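Local coordinates for protein endoglucanase (Fervidobacterium pennivorans DSM 9078, PDB 6KDD) that probably hydrolyses beta-1,4-glucosidic bonds in cellulose and related glucans, as a TIM-barrel enzyme of glycosyl hydrolase family 5, at residues G23-N28 against S57-I62; T97-T102 against F138-N143. All blocks are in the same frame, centred on the assembly; numbering follows the deposited sequence.

Contact 1 of 2, residues G23-N28 against S57-I62; sequences GVNIGN and SVRIPI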
loop_
_atom_site.group_PDB
_atom_site.type_symbol
_atom_site.label_atom_id
_atom_site.label_comp_id
_atom_site.label_asym_id
_atom_site.label_seq_id
_atom_site.Cartn_x
_atom_site.Cartn_y
_atom_site.Cartn_z
ATOM N N GLY A 23 -0.878 6.076 8.492
ATOM C CA GLY A 23 -1.830 5.206 7.820
ATOM C C GLY A 23 -1.648 3.746 8.194
ATOM O O GLY A 23 -0.588 3.370 8.738
ATOM N N VAL A 24 -2.678 2.938 7.859
ATOM C CA VAL A 24 -2.564 1.510 8.075
ATOM C C VAL A 24 -3.234 0.772 6.917
ATOM O O VAL A 24 -4.276 1.159 6.407
ATOM C CB VAL A 24 -3.103 1.078 9.452
ATOM C CG1 VAL A 24 -4.601 1.343 9.600
ATOM C CG2 VAL A 24 -2.755 -0.369 9.795
ATOM N N ASN A 25 -2.618 -0.335 6.514
ATOM C CA ASN A 25 -3.247 -1.186 5.526
ATOM C C ASN A 25 -4.295 -2.076 6.194
ATOM O O ASN A 25 -3.993 -2.690 7.217
ATOM C CB ASN A 25 -2.163 -2.063 4.904
ATOM C CG ASN A 25 -1.357 -1.311 3.872
ATOM O OD1 ASN A 25 -1.708 -1.314 2.688
ATOM N ND2 ASN A 25 -0.200 -0.805 4.292
ATOM N N ILE A 26 -5.452 -2.261 5.543
ATOM C CA ILE A 26 -6.330 -3.353 5.976
ATOM C C ILE A 26 -6.036 -4.557 5.099
ATOM O O ILE A 26 -6.644 -4.673 4.041
ATOM C CB ILE A 26 -7.822 -2.979 5.816
ATOM C CG1 ILE A 26 -8.129 -1.546 6.262
ATOM C CG2 ILE A 26 -8.731 -4.050 6.443
ATOM C CD1 ILE A 26 -7.658 -1.231 7.634
ATOM N N GLY A 27 -5.092 -5.406 5.526
ATOM C CA GLY A 27 -4.615 -6.489 4.685
ATOM C C GLY A 27 -5.251 -7.834 5.063
ATOM O O GLY A 27 -5.960 -7.954 6.103
ATOM N N ASN A 28 -4.986 -8.844 4.199
ATOM C CA ASN A 28 -5.534 -10.194 4.369
ATOM C C ASN A 28 -7.052 -10.206 4.229
ATOM O O ASN A 28 -7.720 -11.093 4.778
ATOM C CB ASN A 28 -5.095 -10.856 5.688
ATOM C CG ASN A 28 -3.663 -11.341 5.610
ATOM O OD1 ASN A 28 -2.760 -10.573 5.276
ATOM N ND2 ASN A 28 -3.427 -12.597 5.950
ATOM N N SER A 57 -5.312 7.767 7.820
ATOM C CA SER A 57 -5.646 7.156 6.538
ATOM C C SER A 57 -5.657 5.628 6.619
ATOM O O SER A 57 -5.041 5.007 7.502
ATOM C CB SER A 57 -4.672 7.607 5.470
ATOM O OG SER A 57 -3.355 7.159 5.824
ATOM N N VAL A 58 -6.351 5.023 5.635
ATOM C CA VAL A 58 -6.316 3.573 5.457
ATOM C C VAL A 58 -6.034 3.255 4.000
ATOM O O VAL A 58 -6.481 3.944 3.070
ATOM C CB VAL A 58 -7.664 2.930 5.866
ATOM C CG1 VAL A 58 -7.843 2.828 7.389
ATOM C CG2 VAL A 58 -8.864 3.572 5.166
ATOM N N ARG A 59 -5.297 2.164 3.803
ATOM C CA ARG A 59 -5.025 1.707 2.453
ATOM C C ARG A 59 -5.694 0.342 2.323
ATOM O O ARG A 59 -5.614 -0.503 3.228
ATOM C CB ARG A 59 -3.513 1.560 2.209
ATOM C CG ARG A 59 -3.196 0.929 0.850
ATOM C CD ARG A 59 -1.707 1.054 0.536
ATOM N NE ARG A 59 -1.279 0.462 -0.751
ATOM C CZ ARG A 59 -0.690 -0.719 -0.947
ATOM N NH1 ARG A 59 -0.536 -1.570 0.054
ATOM N NH2 ARG A 59 -0.262 -1.062 -2.172
ATOM N N ILE A 60 -6.434 0.169 1.232
ATOM C CA ILE A 60 -7.311 -0.988 1.084
ATOM C C ILE A 60 -6.862 -1.770 -0.139
ATOM O O ILE A 60 -7.222 -1.433 -1.261
ATOM C CB ILE A 60 -8.795 -0.592 0.938
ATOM C CG1 ILE A 60 -9.264 0.400 2.018
ATOM C CG2 ILE A 60 -9.703 -1.854 0.906
ATOM C CD1 ILE A 60 -9.332 -0.241 3.376
ATOM N N PRO A 61 -6.066 -2.833 0.042
ATOM C CA PRO A 61 -5.738 -3.732 -1.060
ATOM C C PRO A 61 -6.956 -4.467 -1.589
ATOM O O PRO A 61 -7.764 -5.015 -0.814
ATOM C CB PRO A 61 -4.836 -4.784 -0.404
ATOM C CG PRO A 61 -4.232 -4.017 0.805
ATOM C CD PRO A 61 -5.384 -3.159 1.296
ATOM N N ILE A 62 -7.061 -4.541 -2.933
ATOM C CA ILE A 62 -8.261 -5.114 -3.525
ATOM C C ILE A 62 -7.857 -5.864 -4.805
ATOM O O ILE A 62 -7.312 -5.251 -5.731
ATOM C CB ILE A 62 -9.256 -3.986 -3.901
ATOM C CG1 ILE A 62 -9.769 -3.177 -2.701
ATOM C CG2 ILE A 62 -10.454 -4.544 -4.665
ATOM C CD1 ILE A 62 -10.578 -1.973 -3.194
HETATM O O HOH W 1 -8.381 -5.288 1.763
#
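Arg59 and Asn25 lie side by side on the same face of two neighbouring parallel strands, pointing the same way. Arg59 NH1 donates to Asn25 OD1 over 2.9 Å in a nearly straight bond (165° at the hydrogen). The oxygen sits at the guanidinium edge, while the amide plane stands 87° from that of the guanidinium. With CG anti to its backbone N (chi1 173°) and the chain extended as far as NE, Arg59 carries its methylenes past the same oxygen, and its CD comes 3.2 Å from Asn25 OD1. On the face carrying Val24 and Val58 the contact is apolar: Ile26 CD1 rests 4.1 Å from Val58 CG1, and Ile26 CG1 presses tightly on Ile60 CD1 at 3.4 Å. Helix 45-53 covers this side through Ile50. The backbone ladder runs from Val24 N to Ser57 O, then Arg59 N to Val24 O, and ends with Ile26 N on Arg59 O at 2.9 Å. Beyond the ladder, a water donates to both Ile26 O and Pro61 O. In the second shell, Asn25 ND2 is held by the carbonyls of Gly259 and Tyr292, which fixes the amide flip, and the charge of Arg59 has further partners in Glu140 and Glu260. An alanine in place of Arg59 would probably leave Asn25 OD1 without this donor and both glutamates without their cationic mate. The arrangement is a right-handed beta-alpha-beta unit, strand 22-25, helix 45-53 and strand 57-60, opening the TIM barrel, with its polar face turned into the barrel interior.

Contact 2 of 2, residues T97-T102 against F138-N143; sequences TVIINT and FFEIYN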
loop_
_atom_site.group_PDB
_atom_site.type_symbol
_atom_site.label_atom_id
_atom_site.label_comp_id
_atom_site.label_asym_id
_atom_site.label_seq_id
_atom_site.Cartn_x
_atom_site.Cartn_y
_atom_site.Cartn_z
ATOM N N THR A 97 -8.701 9.432 5.235
ATOM C CA THR A 97 -8.274 9.369 3.856
ATOM C C THR A 97 -8.221 7.898 3.439
ATOM O O THR A 97 -7.870 7.020 4.239
ATOM C CB THR A 97 -6.910 10.051 3.693
ATOM O OG1 THR A 97 -7.032 11.428 4.101
ATOM C CG2 THR A 97 -6.349 9.895 2.290
ATOM N N VAL A 98 -8.644 7.631 2.214
ATOM C CA VAL A 98 -8.772 6.248 1.756
ATOM C C VAL A 98 -7.993 6.070 0.458
ATOM O O VAL A 98 -8.172 6.826 -0.493
ATOM C CB VAL A 98 -10.230 5.792 1.549
ATOM C CG1 VAL A 98 -10.268 4.314 1.147
ATOM C CG2 VAL A 98 -11.091 6.023 2.756
ATOM N N ILE A 99 -7.177 5.025 0.412
ATOM C CA ILE A 99 -6.486 4.651 -0.801
ATOM C C ILE A 99 -6.993 3.272 -1.204
ATOM O O ILE A 99 -6.915 2.313 -0.412
ATOM C CB ILE A 99 -4.962 4.607 -0.588
ATOM C CG1 ILE A 99 -4.426 5.982 -0.207
ATOM C CG2 ILE A 99 -4.325 4.026 -1.861
ATOM C CD1 ILE A 99 -3.180 5.978 0.669
ATOM N N ILE A 100 -7.499 3.195 -2.438
ATOM C CA ILE A 100 -7.869 1.912 -3.020
ATOM C C ILE A 100 -6.908 1.608 -4.173
ATOM O O ILE A 100 -6.529 2.493 -4.955
ATOM C CB ILE A 100 -9.341 1.881 -3.488
ATOM C CG1 ILE A 100 -9.662 3.006 -4.484
ATOM C CG2 ILE A 100 -10.286 1.924 -2.284
ATOM C CD1 ILE A 100 -10.992 2.790 -5.211
ATOM N N ASN A 101 -6.556 0.328 -4.291
ATOM C CA ASN A 101 -5.635 -0.065 -5.340
ATOM C C ASN A 101 -6.219 -1.223 -6.151
ATOM O O ASN A 101 -7.365 -1.650 -5.950
ATOM C CB ASN A 101 -4.257 -0.409 -4.756
ATOM C CG ASN A 101 -4.248 -1.745 -4.046
ATOM O OD1 ASN A 101 -5.152 -2.572 -4.211
ATOM N ND2 ASN A 101 -3.210 -1.966 -3.250
ATOM N N THR A 102 -5.377 -1.748 -7.063
ATOM C CA THR A 102 -5.521 -3.102 -7.557
ATOM C C THR A 102 -4.305 -3.890 -7.038
ATOM O O THR A 102 -3.202 -3.359 -6.996
ATOM C CB THR A 102 -5.625 -3.123 -9.099
ATOM O OG1 THR A 102 -6.824 -2.424 -9.435
ATOM C CG2 THR A 102 -5.663 -4.523 -9.683
ATOM N N PHE A 138 -8.134 8.393 -2.728
ATOM C CA PHE A 138 -7.076 8.312 -3.725
ATOM C C PHE A 138 -7.087 6.944 -4.395
ATOM O O PHE A 138 -7.557 5.950 -3.812
ATOM C CB PHE A 138 -5.688 8.525 -3.100
ATOM C CG PHE A 138 -5.404 9.803 -2.359
ATOM C CD1 PHE A 138 -6.302 10.881 -2.336
ATOM C CD2 PHE A 138 -4.204 9.932 -1.664
ATOM C CE1 PHE A 138 -6.021 12.029 -1.602
ATOM C CE2 PHE A 138 -3.914 11.092 -0.959
ATOM C CZ PHE A 138 -4.813 12.150 -0.954
ATOM N N PHE A 139 -6.574 6.908 -5.640
ATOM C CA PHE A 139 -6.473 5.675 -6.411
ATOM C C PHE A 139 -4.997 5.245 -6.484
ATOM O O PHE A 139 -4.104 6.092 -6.466
ATOM C CB PHE A 139 -6.940 5.857 -7.854
ATOM C CG PHE A 139 -8.394 6.186 -8.042
ATOM C CD1 PHE A 139 -9.343 5.939 -7.041
ATOM C CD2 PHE A 139 -8.810 6.772 -9.225
ATOM C CE1 PHE A 139 -10.687 6.259 -7.214
ATOM C CE2 PHE A 139 -10.156 7.092 -9.392
ATOM C CZ PHE A 139 -11.092 6.831 -8.398
ATOM N N GLU A 140 -4.749 3.922 -6.517
ATOM C CA GLU A 140 -3.371 3.455 -6.624
ATOM C C GLU A 140 -3.370 2.388 -7.713
ATOM O O GLU A 140 -4.028 1.362 -7.605
ATOM C CB GLU A 140 -2.850 2.958 -5.264
ATOM C CG GLU A 140 -1.486 2.258 -5.385
ATOM C CD GLU A 140 -1.029 1.628 -4.071
ATOM O OE1 GLU A 140 -1.859 1.534 -3.130
ATOM O OE2 GLU A 140 0.174 1.241 -3.978
ATOM N N ILE A 141 -2.689 2.670 -8.828
ATOM C CA ILE A 141 -2.916 1.841 -10.014
ATOM C C ILE A 141 -2.632 0.361 -9.757
ATOM O O ILE A 141 -3.437 -0.514 -10.082
ATOM C CB ILE A 141 -2.078 2.383 -11.197
ATOM C CG1 ILE A 141 -2.638 3.750 -11.605
ATOM C CG2 ILE A 141 -2.099 1.373 -12.345
ATOM C CD1 ILE A 141 -1.916 4.422 -12.753
ATOM N N TYR A 142 -1.426 0.053 -9.260
ATOM C CA TYR A 142 -1.145 -1.358 -9.056
ATOM C C TYR A 142 -0.112 -1.532 -7.931
ATOM O O TYR A 142 0.841 -0.791 -7.883
ATOM C CB TYR A 142 -0.625 -1.992 -10.352
ATOM C CG TYR A 142 -0.540 -3.476 -10.182
ATOM C CD1 TYR A 142 -1.694 -4.199 -9.940
ATOM C CD2 TYR A 142 0.681 -4.128 -10.102
ATOM C CE1 TYR A 142 -1.650 -5.552 -9.680
ATOM C CE2 TYR A 142 0.737 -5.502 -9.913
ATOM C CZ TYR A 142 -0.424 -6.197 -9.667
ATOM O OH TYR A 142 -0.420 -7.537 -9.461
ATOM N N ASN A 143 -0.350 -2.504 -7.052
ATOM C CA ASN A 143 0.513 -2.869 -5.929
ATOM C C ASN A 143 1.735 -3.648 -6.450
ATOM O O ASN A 143 1.565 -4.644 -7.122
ATOM C CB ASN A 143 -0.250 -3.770 -4.939
ATOM C CG ASN A 143 0.618 -4.252 -3.787
ATOM O OD1 ASN A 143 0.947 -5.442 -3.705
ATOM N ND2 ASN A 143 1.024 -3.340 -2.931
#
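With CG anti to its backbone N (chi1 171°) and the chain extended beyond, Glu140 runs alongside Asn101 and sets its OE1 3.5 Å from Asn101 CB. Asn101 has its CG between its own backbone N and carbonyl carbon (chi1 74°), which lets its amide stand beside the carboxylate, while its OD1 accepts from Ile62 N. Ile99 CG2 also leans toward Glu140 OE1. At the start of the strands, Thr97 CG2 sits over one face of the Phe138 ring in a CH-pi contact, 4.3 Å from the centroid. On the other side of the sheet Ile100 and Phe139 lie side by side, pointing the same way, Ile100 CG1 reaching Phe139 CD1 at 3.9 Å, against helices 112-129 and 151-168. Phe138 N binds Val98 O at 2.7 Å, followed by Ile100 N to Phe138 O and Glu140 N to Ile100 O. The next bond, Thr102 N to Glu140 O, is weak; Ile141 then adopts helical backbone angles, and Asn143 N rather than Tyr142 N donates to Thr102 O, at 3.0 Å. The side-chain amide of Asn143 reaches Glu260. The Glu140 carboxylate is buried: its OE1 is paired with Arg59, but OE2 lies close to Asp177, so the two acids may share a proton, or one may have a raised pKa.

Contacts 1 and 2 cover strands one to four of the eight-stranded barrel, with centres 9 Å apart, and strands 57-60 and 97-101 are themselves neighbours, probably joined by a hydrogen bond from Ile60 N to Ile99 O at 2.7 Å. Inside the barrel the side chains of the two contacts are bridged where Arg59 NE lies 2.7 Å from Glu140 OE1. Glu260 is a shared neighbour, close to both Arg59 and the Asn143 amide; its place on strand 256-261 is consistent with the family 5 nucleophile. A bound Tris molecule, probably from the crystallisation liquor, lies about 5 Å from the Asn143 side chain and probably marks the substrate pocket.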